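Long-range contacts in RNA-directed RNA polymerase (Infectious pancreatic necrosis virus, PDB 3ZED), which probably copies the viral genome as an RNA-dependent RNA polymerase, occurring both free and covalently attached to the genomic RNA: residues F120-L131 / V150-S161; D431-A441 / L747-W757. All coordinates share one frame; numbering follows the deposited sequence.

In the fold
Two ways of joining distant backbone with little hydrogen bonding are illustrated here. Contact 1 (120-131 with 150-161) is local, its segments separated by 18 residues within the palm region of the polymerase. Contact 2 (431-441 with 747-757) spans 305 intervening residues and ties the palm region to the C-terminal region. They follow one another along the chain and lie on opposite sides of its centre, the centre of contact 1 about 27 Å from it and that of contact 2 about 31 Å. Their own centres are about 58 Å apart, their nearest atoms about 32 Å. Both lie away from the potassium sites and the predicted GTP-binding segment.

Contact 1 (F120-L131 / V150-S161); sequences FGAPDITLLKQL and VREAIATLQYGS
Helix 125-131 meets helix 150-156 through L128, L131, V150, R151 and I154, the two running nearly antiparallel at 153° with axes 10.7 Å apart. Before the first helix and after the second, the two segments stay together, G121 lying beside Y159. Helix 143-156 runs directly into strand 157-160, which pairs antiparallel with strand 299-310 in a mixed sheet (Q158 with Y309, G160 with E307).

I154 is central to the apolar layer, and A588 of helix 580-588 packs against it. Its chi1 of -71° carries CD1 against CB and CD2 of L128 and leaves CG2, anti to the backbone N, to meet P123 CB at 3.7 Å and I125 CD1. Both methyls of L128 also rest on the aliphatic CG of R151, whose guanidinium group leads away to the carbonyl of L30. Further along, the L131 side chain crosses that of V150 at about a right angle, its CD1 touching both methyls, CG1 at 3.7 Å.

In the strand, Q158 bends at chi2 (61°), bringing NE2 to G121 O at 2.6 Å in a bent bond. The same nitrogen donates almost straight to Y159 O at 2.8 Å, both acceptors lying near its amide plane. Beside this bridge, the rings of F120 and Y159 meet obliquely, CZ to CE2 at 3.8 Å, while Y159 OH bonds E594.

The chemistry is therefore divided: aliphatic side chains pack across the helix pair, whereas one amide nitrogen, gripping two carbonyls, fixes the rotation of Q158 and satisfies backbone oxygens of two buried residues, G121 and Y159.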
loop_
_atom_site.group_PDB
_atom_site.type_symbol
_atom_site.label_atom_id
_atom_site.label_comp_id
_atom_site.label_asym_id
_atom_site.label_seq_id
_atom_site.Cartn_x
_atom_site.Cartn_y
_atom_site.Cartn_z
ATOM N N PHE B 120 -20.319 -17.257 -1.959
ATOM C CA PHE B 120 -19.437 -16.102 -1.904
ATOM C C PHE B 120 -20.144 -14.980 -1.137
ATOM O O PHE B 120 -21.250 -14.568 -1.516
ATOM C CB PHE B 120 -19.005 -15.635 -3.309
ATOM C CG PHE B 120 -18.094 -14.428 -3.274
ATOM C CD1 PHE B 120 -16.732 -14.569 -3.016
ATOM C CD2 PHE B 120 -18.602 -13.149 -3.464
ATOM C CE1 PHE B 120 -15.892 -13.451 -2.959
ATOM C CE2 PHE B 120 -17.762 -12.027 -3.412
ATOM C CZ PHE B 120 -16.412 -12.184 -3.157
ATOM N N GLY B 121 -19.503 -14.537 -0.051
ATOM C CA GLY B 121 -19.999 -13.490 0.832
ATOM C C GLY B 121 -21.028 -13.997 1.817
ATOM O O GLY B 121 -21.739 -13.201 2.440
ATOM N N ALA B 122 -21.140 -15.330 1.951
ATOM C CA ALA B 122 -22.084 -15.943 2.873
ATOM C C ALA B 122 -21.640 -15.709 4.330
ATOM O O ALA B 122 -20.475 -15.906 4.639
ATOM C CB ALA B 122 -22.220 -17.430 2.586
ATOM N N PRO B 123 -22.536 -15.223 5.216
ATOM C CA PRO B 123 -22.141 -15.024 6.616
ATOM C C PRO B 123 -21.929 -16.362 7.315
ATOM O O PRO B 123 -22.548 -17.362 6.919
ATOM C CB PRO B 123 -23.341 -14.271 7.218
ATOM C CG PRO B 123 -24.483 -14.679 6.390
ATOM C CD PRO B 123 -23.959 -14.898 5.008
ATOM N N ASP B 124 -21.086 -16.397 8.357
ATOM C CA ASP B 124 -20.866 -17.648 9.093
ATOM C C ASP B 124 -22.010 -17.889 10.103
ATOM O O ASP B 124 -21.880 -17.639 11.303
ATOM C CB ASP B 124 -19.487 -17.677 9.775
ATOM C CG ASP B 124 -19.062 -19.058 10.213
ATOM O OD1 ASP B 124 -19.923 -19.972 10.246
ATOM O OD2 ASP B 124 -17.894 -19.222 10.562
ATOM N N ILE B 125 -23.122 -18.415 9.581
ATOM C CA ILE B 125 -24.366 -18.766 10.270
ATOM C C ILE B 125 -24.143 -19.968 11.213
ATOM O O ILE B 125 -24.814 -20.059 12.254
ATOM C CB ILE B 125 -25.452 -19.041 9.173
ATOM C CG1 ILE B 125 -25.894 -17.723 8.500
ATOM C CG2 ILE B 125 -26.659 -19.832 9.660
ATOM C CD1 ILE B 125 -26.015 -16.472 9.420
ATOM N N THR B 126 -23.200 -20.873 10.854
ATOM C CA THR B 126 -22.852 -22.029 11.693
ATOM C C THR B 126 -22.253 -21.487 12.997
ATOM O O THR B 126 -22.693 -21.898 14.065
ATOM C CB THR B 126 -21.941 -23.021 10.946
ATOM O OG1 THR B 126 -22.545 -23.322 9.688
ATOM C CG2 THR B 126 -21.750 -24.325 11.708
ATOM N N LEU B 127 -21.327 -20.505 12.908
ATOM C CA LEU B 127 -20.705 -19.875 14.078
ATOM C C LEU B 127 -21.763 -19.146 14.928
ATOM O O LEU B 127 -21.739 -19.277 16.157
ATOM C CB LEU B 127 -19.546 -18.931 13.671
ATOM C CG LEU B 127 -18.813 -18.170 14.791
ATOM C CD1 LEU B 127 -18.123 -19.117 15.777
ATOM C CD2 LEU B 127 -17.824 -17.200 14.219
ATOM N N LEU B 128 -22.717 -18.451 14.301
ATOM C CA LEU B 128 -23.784 -17.741 15.025
ATOM C C LEU B 128 -24.628 -18.721 15.854
ATOM O O LEU B 128 -24.998 -18.393 16.996
ATOM C CB LEU B 128 -24.696 -16.929 14.049
ATOM C CG LEU B 128 -25.925 -16.221 14.662
ATOM C CD1 LEU B 128 -25.507 -15.229 15.745
ATOM C CD2 LEU B 128 -26.722 -15.497 13.600
ATOM N N LYS B 129 -24.953 -19.904 15.268
ATOM C CA LYS B 129 -25.698 -20.964 15.963
ATOM C C LYS B 129 -24.895 -21.458 17.174
ATOM O O LYS B 129 -25.434 -21.545 18.278
ATOM C CB LYS B 129 -26.027 -22.132 15.012
ATOM C CG LYS B 129 -27.152 -21.838 14.023
ATOM C CD LYS B 129 -27.097 -22.750 12.806
ATOM C CE LYS B 129 -28.239 -22.472 11.860
ATOM N NZ LYS B 129 -27.959 -22.979 10.494
ATOM N N GLN B 130 -23.595 -21.706 16.979
ATOM C CA GLN B 130 -22.682 -22.180 18.020
ATOM C C GLN B 130 -22.542 -21.156 19.161
ATOM O O GLN B 130 -22.644 -21.528 20.328
ATOM C CB GLN B 130 -21.313 -22.521 17.420
ATOM C CG GLN B 130 -21.335 -23.739 16.495
ATOM C CD GLN B 130 -21.770 -25.013 17.177
ATOM O OE1 GLN B 130 -21.400 -25.305 18.312
ATOM N NE2 GLN B 130 -22.571 -25.800 16.495
ATOM N N LEU B 131 -22.393 -19.868 18.824
ATOM C CA LEU B 131 -22.309 -18.789 19.813
ATOM C C LEU B 131 -23.559 -18.764 20.685
ATOM O O LEU B 131 -23.441 -18.643 21.913
ATOM C CB LEU B 131 -22.114 -17.425 19.127
ATOM C CG LEU B 131 -20.774 -17.167 18.445
ATOM C CD1 LEU B 131 -20.886 -15.984 17.524
ATOM C CD2 LEU B 131 -19.630 -16.942 19.468
ATOM N N VAL B 150 -21.942 -10.103 16.803
ATOM C CA VAL B 150 -21.803 -11.006 15.661
ATOM C C VAL B 150 -23.130 -11.034 14.851
ATOM O O VAL B 150 -23.087 -10.912 13.624
ATOM C CB VAL B 150 -21.358 -12.422 16.076
ATOM C CG1 VAL B 150 -21.387 -13.378 14.880
ATOM C CG2 VAL B 150 -19.960 -12.391 16.682
ATOM N N ARG B 151 -24.283 -11.141 15.541
ATOM C CA ARG B 151 -25.587 -11.163 14.876
ATOM C C ARG B 151 -25.863 -9.852 14.136
ATOM O O ARG B 151 -26.368 -9.903 13.017
ATOM C CB ARG B 151 -26.727 -11.465 15.852
ATOM C CG ARG B 151 -27.930 -12.064 15.140
ATOM C CD ARG B 151 -29.012 -12.509 16.087
ATOM N NE ARG B 151 -29.880 -11.384 16.415
ATOM C CZ ARG B 151 -31.084 -11.188 15.904
ATOM N NH1 ARG B 151 -31.608 -12.072 15.064
ATOM N NH2 ARG B 151 -31.787 -10.124 16.247
ATOM N N GLU B 152 -25.566 -8.692 14.774
ATOM C CA GLU B 152 -25.730 -7.362 14.177
ATOM C C GLU B 152 -24.801 -7.201 12.949
ATOM O O GLU B 152 -25.241 -6.666 11.939
ATOM C CB GLU B 152 -25.481 -6.252 15.220
ATOM C CG GLU B 152 -25.503 -4.823 14.675
ATOM C CD GLU B 152 -26.812 -4.115 14.340
ATOM O OE1 GLU B 152 -27.857 -4.794 14.200
ATOM O OE2 GLU B 152 -26.769 -2.877 14.144
ATOM N N ALA B 153 -23.550 -7.722 13.017
ATOM C CA ALA B 153 -22.621 -7.667 11.871
ATOM C C ALA B 153 -23.172 -8.498 10.683
ATOM O O ALA B 153 -23.156 -8.021 9.555
ATOM C CB ALA B 153 -21.234 -8.154 12.269
ATOM N N ILE B 154 -23.730 -9.703 10.959
ATOM C CA ILE B 154 -24.328 -10.560 9.932
ATOM C C ILE B 154 -25.553 -9.843 9.315
ATOM O O ILE B 154 -25.727 -9.881 8.092
ATOM C CB ILE B 154 -24.695 -11.961 10.521
ATOM C CG1 ILE B 154 -23.412 -12.798 10.816
ATOM C CG2 ILE B 154 -25.664 -12.724 9.591
ATOM C CD1 ILE B 154 -23.597 -14.037 11.650
ATOM N N ALA B 155 -26.363 -9.163 10.159
ATOM C CA ALA B 155 -27.568 -8.454 9.734
ATOM C C ALA B 155 -27.303 -7.129 8.997
ATOM O O ALA B 155 -28.132 -6.754 8.181
ATOM C CB ALA B 155 -28.467 -8.186 10.932
ATOM N N THR B 156 -26.177 -6.428 9.261
ATOM C CA THR B 156 -25.945 -5.097 8.672
ATOM C C THR B 156 -24.764 -5.009 7.714
ATOM O O THR B 156 -24.696 -4.045 6.948
ATOM C CB THR B 156 -25.777 -4.057 9.776
ATOM O OG1 THR B 156 -24.623 -4.398 10.547
ATOM C CG2 THR B 156 -27.024 -3.949 10.662
ATOM N N LEU B 157 -23.846 -5.985 7.746
ATOM C CA LEU B 157 -22.690 -6.002 6.860
ATOM C C LEU B 157 -22.868 -7.012 5.719
ATOM O O LEU B 157 -23.771 -7.840 5.737
ATOM C CB LEU B 157 -21.360 -6.298 7.623
ATOM C CG LEU B 157 -20.989 -5.419 8.827
ATOM C CD1 LEU B 157 -19.687 -5.864 9.434
ATOM C CD2 LEU B 157 -20.926 -3.921 8.461
ATOM N N GLN B 158 -21.992 -6.923 4.722
ATOM C CA GLN B 158 -21.934 -7.844 3.613
ATOM C C GLN B 158 -20.524 -7.875 3.051
ATOM O O GLN B 158 -20.010 -6.841 2.625
ATOM C CB GLN B 158 -22.950 -7.474 2.510
ATOM C CG GLN B 158 -22.934 -8.434 1.310
ATOM C CD GLN B 158 -23.274 -9.847 1.711
ATOM O OE1 GLN B 158 -24.385 -10.127 2.157
ATOM N NE2 GLN B 158 -22.310 -10.758 1.605
ATOM N N TYR B 159 -19.899 -9.057 3.046
ATOM C CA TYR B 159 -18.616 -9.191 2.376
ATOM C C TYR B 159 -18.898 -9.369 0.890
ATOM O O TYR B 159 -19.803 -10.128 0.514
ATOM C CB TYR B 159 -17.746 -10.332 2.931
ATOM C CG TYR B 159 -16.438 -10.452 2.175
ATOM C CD1 TYR B 159 -15.390 -9.567 2.411
ATOM C CD2 TYR B 159 -16.291 -11.374 1.140
ATOM C CE1 TYR B 159 -14.211 -9.622 1.667
ATOM C CE2 TYR B 159 -15.125 -11.422 0.372
ATOM C CZ TYR B 159 -14.081 -10.555 0.651
ATOM O OH TYR B 159 -12.907 -10.631 -0.065
ATOM N N GLY B 160 -18.148 -8.655 0.067
ATOM C CA GLY B 160 -18.325 -8.721 -1.372
ATOM C C GLY B 160 -17.646 -7.599 -2.119
ATOM O O GLY B 160 -16.968 -6.770 -1.514
ATOM N N SER B 161 -17.865 -7.547 -3.445
ATOM C CA SER B 161 -17.238 -6.589 -4.348
ATOM C C SER B 161 -18.209 -5.447 -4.766
ATOM O O SER B 161 -18.054 -4.849 -5.836
ATOM C CB SER B 161 -16.673 -7.319 -5.564
ATOM O OG SER B 161 -17.633 -8.190 -6.143
#

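Contact 2 (D431-A441 / L747-W757); sequences DGSPRYNPTWA and LKPASSSVDNW
S433 lays its CB over one face of the W757 indole, a CH-pi contact in which the carbon stands 3.9 Å from the centroid of the six-membered ring and 16° off its normal. W757, opening helix 757-771 just after the Schellman motif that ends helix 740-752, packs against the Asx turn at D431. D431 O reaches the edge of the same ring, near its plane, at 3.4 Å from CH2; the D431 carboxylate is inclined to the indole by 55°, with CG 3.7 Å from CZ2.

Further along, P434 CD rests 3.3 Å from A750 O, and its ring also touches A750 CB. L747 carries the other end of the interface: CD1 approaches P434 CG, while CD2 lies at the edge of the Y436 ring, 3.8 Å from CE1, and also meets A441 CB. Between these groups S751 presses CB toward Y436 O and places OG beside P438 CD.

Bonds within each segment set these surfaces. D431 OD1 receives both the backbone N and the hydroxyl of S433, the latter on its syn lone pair, and N429 adds another bond to S433 OG. P434 CB covers the centre of a Y436 ring face, with V725 and L729 of helix 724-732 packing nearby. S753, with positive phi, turns the backbone out of the helix, V754 N bonding P749 O and S753 N making a weak bond to A750 O; R218 holds S751 O. Van der Waals packing, some of it against backbone carbonyls, joins the palm and C-terminal regions here without a hydrogen bond between the segments. N437 is the N-cap of helix 438-452, its OD1 accepting from W440 N at 3.1 Å with a C=O...N angle of 169°.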
loop_
_atom_site.group_PDB
_atom_site.type_symbol
_atom_site.label_atom_id
_atom_site.label_comp_id
_atom_site.label_asym_id
_atom_site.label_seq_id
_atom_site.Cartn_x
_atom_site.Cartn_y
_atom_site.Cartn_z
ATOM N N ASP B 431 30.227 8.040 -2.810
ATOM C CA ASP B 431 30.935 9.255 -3.242
ATOM C C ASP B 431 29.952 10.395 -3.627
ATOM O O ASP B 431 30.390 11.509 -3.915
ATOM C CB ASP B 431 31.922 8.952 -4.405
ATOM C CG ASP B 431 31.298 8.496 -5.721
ATOM O OD1 ASP B 431 30.049 8.337 -5.775
ATOM O OD2 ASP B 431 32.053 8.267 -6.686
ATOM N N GLY B 432 28.644 10.101 -3.605
ATOM C CA GLY B 432 27.578 11.043 -3.931
ATOM C C GLY B 432 27.150 11.055 -5.389
ATOM O O GLY B 432 26.310 11.870 -5.773
ATOM N N SER B 433 27.742 10.168 -6.225
ATOM C CA SER B 433 27.385 10.065 -7.644
ATOM C C SER B 433 26.042 9.306 -7.781
ATOM O O SER B 433 25.717 8.460 -6.926
ATOM C CB SER B 433 28.494 9.399 -8.459
ATOM O OG SER B 433 28.703 8.054 -8.071
ATOM N N PRO B 434 25.252 9.592 -8.842
ATOM C CA PRO B 434 23.934 8.949 -8.959
ATOM C C PRO B 434 23.963 7.485 -9.420
ATOM O O PRO B 434 24.751 7.117 -10.288
ATOM C CB PRO B 434 23.222 9.826 -9.989
ATOM C CG PRO B 434 24.307 10.372 -10.835
ATOM C CD PRO B 434 25.454 10.594 -9.906
ATOM N N ARG B 435 23.045 6.664 -8.853
ATOM C CA ARG B 435 22.857 5.253 -9.208
ATOM C C ARG B 435 21.703 5.180 -10.223
ATOM O O ARG B 435 20.789 4.363 -10.106
ATOM C CB ARG B 435 22.600 4.392 -7.952
ATOM C CG ARG B 435 23.843 4.155 -7.113
ATOM C CD ARG B 435 23.615 3.212 -5.953
ATOM N NE ARG B 435 23.354 1.838 -6.400
ATOM C CZ ARG B 435 23.156 0.806 -5.585
ATOM N NH1 ARG B 435 23.232 0.965 -4.270
ATOM N NH2 ARG B 435 22.874 -0.393 -6.080
ATOM N N TYR B 436 21.758 6.092 -11.213
ATOM C CA TYR B 436 20.797 6.247 -12.295
ATOM C C TYR B 436 21.403 7.090 -13.412
ATOM O O TYR B 436 22.371 7.820 -13.192
ATOM C CB TYR B 436 19.472 6.871 -11.789
ATOM C CG TYR B 436 19.623 8.197 -11.068
ATOM C CD1 TYR B 436 19.739 9.393 -11.778
ATOM C CD2 TYR B 436 19.650 8.257 -9.679
ATOM C CE1 TYR B 436 19.876 10.615 -11.121
ATOM C CE2 TYR B 436 19.796 9.472 -9.010
ATOM C CZ TYR B 436 19.914 10.650 -9.738
ATOM O OH TYR B 436 20.059 11.847 -9.082
ATOM N N ASN B 437 20.822 6.986 -14.612
ATOM C CA ASN B 437 21.231 7.743 -15.777
ATOM C C ASN B 437 20.140 8.792 -16.124
ATOM O O ASN B 437 19.080 8.802 -15.461
ATOM C CB ASN B 437 21.536 6.789 -16.955
ATOM C CG ASN B 437 20.414 5.945 -17.527
ATOM O OD1 ASN B 437 19.215 6.199 -17.364
ATOM N ND2 ASN B 437 20.798 4.972 -18.325
ATOM N N PRO B 438 20.350 9.675 -17.143
ATOM C CA PRO B 438 19.311 10.674 -17.464
ATOM C C PRO B 438 17.951 10.078 -17.858
ATOM O O PRO B 438 16.918 10.653 -17.493
ATOM C CB PRO B 438 19.933 11.460 -18.624
ATOM C CG PRO B 438 21.402 11.327 -18.411
ATOM C CD PRO B 438 21.553 9.885 -17.987
ATOM N N THR B 439 17.930 8.936 -18.570
ATOM C CA THR B 439 16.666 8.292 -18.977
ATOM C C THR B 439 15.809 7.928 -17.758
ATOM O O THR B 439 14.608 8.222 -17.752
ATOM C CB THR B 439 16.954 7.058 -19.837
ATOM O OG1 THR B 439 17.582 7.502 -21.032
ATOM C CG2 THR B 439 15.694 6.243 -20.178
ATOM N N TRP B 440 16.427 7.321 -16.731
ATOM C CA TRP B 440 15.683 6.921 -15.539
ATOM C C TRP B 440 15.317 8.126 -14.657
ATOM O O TRP B 440 14.261 8.094 -14.026
ATOM C CB TRP B 440 16.419 5.840 -14.759
ATOM C CG TRP B 440 16.064 4.475 -15.266
ATOM C CD1 TRP B 440 16.703 3.767 -16.245
ATOM C CD2 TRP B 440 14.913 3.705 -14.897
ATOM N NE1 TRP B 440 16.065 2.563 -16.449
ATOM C CE2 TRP B 440 14.962 2.499 -15.633
ATOM C CE3 TRP B 440 13.855 3.906 -13.993
ATOM C CZ2 TRP B 440 13.972 1.516 -15.522
ATOM C CZ3 TRP B 440 12.902 2.910 -13.847
ATOM C CH2 TRP B 440 12.961 1.733 -14.610
ATOM N N ALA B 441 16.129 9.205 -14.672
ATOM C CA ALA B 441 15.809 10.463 -13.967
ATOM C C ALA B 441 14.584 11.112 -14.636
ATOM O O ALA B 441 13.735 11.644 -13.935
ATOM C CB ALA B 441 17.001 11.422 -14.004
ATOM N N LEU B 747 23.612 15.953 -16.471
ATOM C CA LEU B 747 23.744 14.793 -15.582
ATOM C C LEU B 747 24.746 13.746 -16.106
ATOM O O LEU B 747 25.269 12.961 -15.301
ATOM C CB LEU B 747 22.365 14.137 -15.372
ATOM C CG LEU B 747 22.230 13.002 -14.327
ATOM C CD1 LEU B 747 22.728 13.427 -12.943
ATOM C CD2 LEU B 747 20.800 12.528 -14.239
ATOM N N LYS B 748 25.012 13.725 -17.434
ATOM C CA LYS B 748 25.908 12.741 -18.070
ATOM C C LYS B 748 27.276 12.589 -17.341
ATOM O O LYS B 748 27.617 11.446 -17.070
ATOM C CB LYS B 748 26.123 13.046 -19.564
ATOM C CG LYS B 748 26.604 11.846 -20.363
ATOM C CD LYS B 748 27.061 12.263 -21.763
ATOM C CE LYS B 748 27.565 11.087 -22.561
ATOM N NZ LYS B 748 28.024 11.503 -23.908
ATOM N N PRO B 749 28.032 13.651 -16.936
ATOM C CA PRO B 749 29.324 13.403 -16.266
ATOM C C PRO B 749 29.193 12.629 -14.948
ATOM O O PRO B 749 29.962 11.694 -14.721
ATOM C CB PRO B 749 29.890 14.817 -16.043
ATOM C CG PRO B 749 29.252 15.641 -17.099
ATOM C CD PRO B 749 27.847 15.102 -17.167
ATOM N N ALA B 750 28.205 12.994 -14.109
ATOM C CA ALA B 750 27.938 12.358 -12.817
ATOM C C ALA B 750 27.416 10.950 -12.969
ATOM O O ALA B 750 27.832 10.095 -12.204
ATOM C CB ALA B 750 26.952 13.180 -12.020
ATOM N N SER B 751 26.523 10.690 -13.942
ATOM C CA SER B 751 25.945 9.351 -14.106
ATOM C C SER B 751 26.949 8.380 -14.775
ATOM O O SER B 751 26.833 7.171 -14.572
ATOM C CB SER B 751 24.611 9.399 -14.850
ATOM O OG SER B 751 24.734 9.581 -16.248
ATOM N N SER B 752 27.940 8.916 -15.528
ATOM C CA SER B 752 29.018 8.147 -16.166
ATOM C C SER B 752 30.233 8.026 -15.245
ATOM O O SER B 752 31.148 7.257 -15.558
ATOM C CB SER B 752 29.460 8.810 -17.473
ATOM O OG SER B 752 28.552 8.553 -18.532
ATOM N N SER B 753 30.259 8.813 -14.134
ATOM C CA SER B 753 31.356 8.918 -13.158
ATOM C C SER B 753 32.709 9.258 -13.857
ATOM O O SER B 753 33.751 8.687 -13.508
ATOM C CB SER B 753 31.474 7.649 -12.314
ATOM O OG SER B 753 30.568 7.667 -11.225
ATOM N N VAL B 754 32.684 10.203 -14.831
ATOM C CA VAL B 754 33.894 10.618 -15.581
ATOM C C VAL B 754 34.903 11.288 -14.633
ATOM O O VAL B 754 34.520 11.705 -13.535
ATOM C CB VAL B 754 33.609 11.535 -16.814
ATOM C CG1 VAL B 754 32.672 10.870 -17.820
ATOM C CG2 VAL B 754 33.100 12.915 -16.396
ATOM N N ASP B 755 36.169 11.400 -15.060
ATOM C CA ASP B 755 37.212 12.071 -14.294
ATOM C C ASP B 755 36.736 13.477 -13.908
ATOM O O ASP B 755 36.279 14.226 -14.782
ATOM C CB ASP B 755 38.527 12.141 -15.104
ATOM C CG ASP B 755 39.715 11.449 -14.459
ATOM O OD1 ASP B 755 39.724 11.317 -13.209
ATOM O OD2 ASP B 755 40.692 11.145 -15.188
ATOM N N ASN B 756 36.785 13.792 -12.589
ATOM C CA ASN B 756 36.400 15.074 -11.974
ATOM C C ASN B 756 34.911 15.409 -12.249
ATOM O O ASN B 756 34.587 16.560 -12.565
ATOM C CB ASN B 756 37.337 16.204 -12.468
ATOM C CG ASN B 756 37.673 17.285 -11.465
ATOM O OD1 ASN B 756 38.218 17.035 -10.382
ATOM N ND2 ASN B 756 37.474 18.531 -11.867
ATOM N N TRP B 757 34.008 14.407 -12.062
ATOM C CA TRP B 757 32.565 14.554 -12.278
ATOM C C TRP B 757 31.933 15.574 -11.323
ATOM O O TRP B 757 30.994 16.256 -11.732
ATOM C CB TRP B 757 31.818 13.201 -12.165
ATOM C CG TRP B 757 31.982 12.505 -10.843
ATOM C CD1 TRP B 757 32.967 11.628 -10.499
ATOM C CD2 TRP B 757 31.165 12.672 -9.673
ATOM N NE1 TRP B 757 32.809 11.227 -9.192
ATOM C CE2 TRP B 757 31.720 11.863 -8.657
ATOM C CE3 TRP B 757 30.024 13.441 -9.379
ATOM C CZ2 TRP B 757 31.178 11.799 -7.372
ATOM C CZ3 TRP B 757 29.493 13.381 -8.102
ATOM C CH2 TRP B 757 30.070 12.570 -7.114
#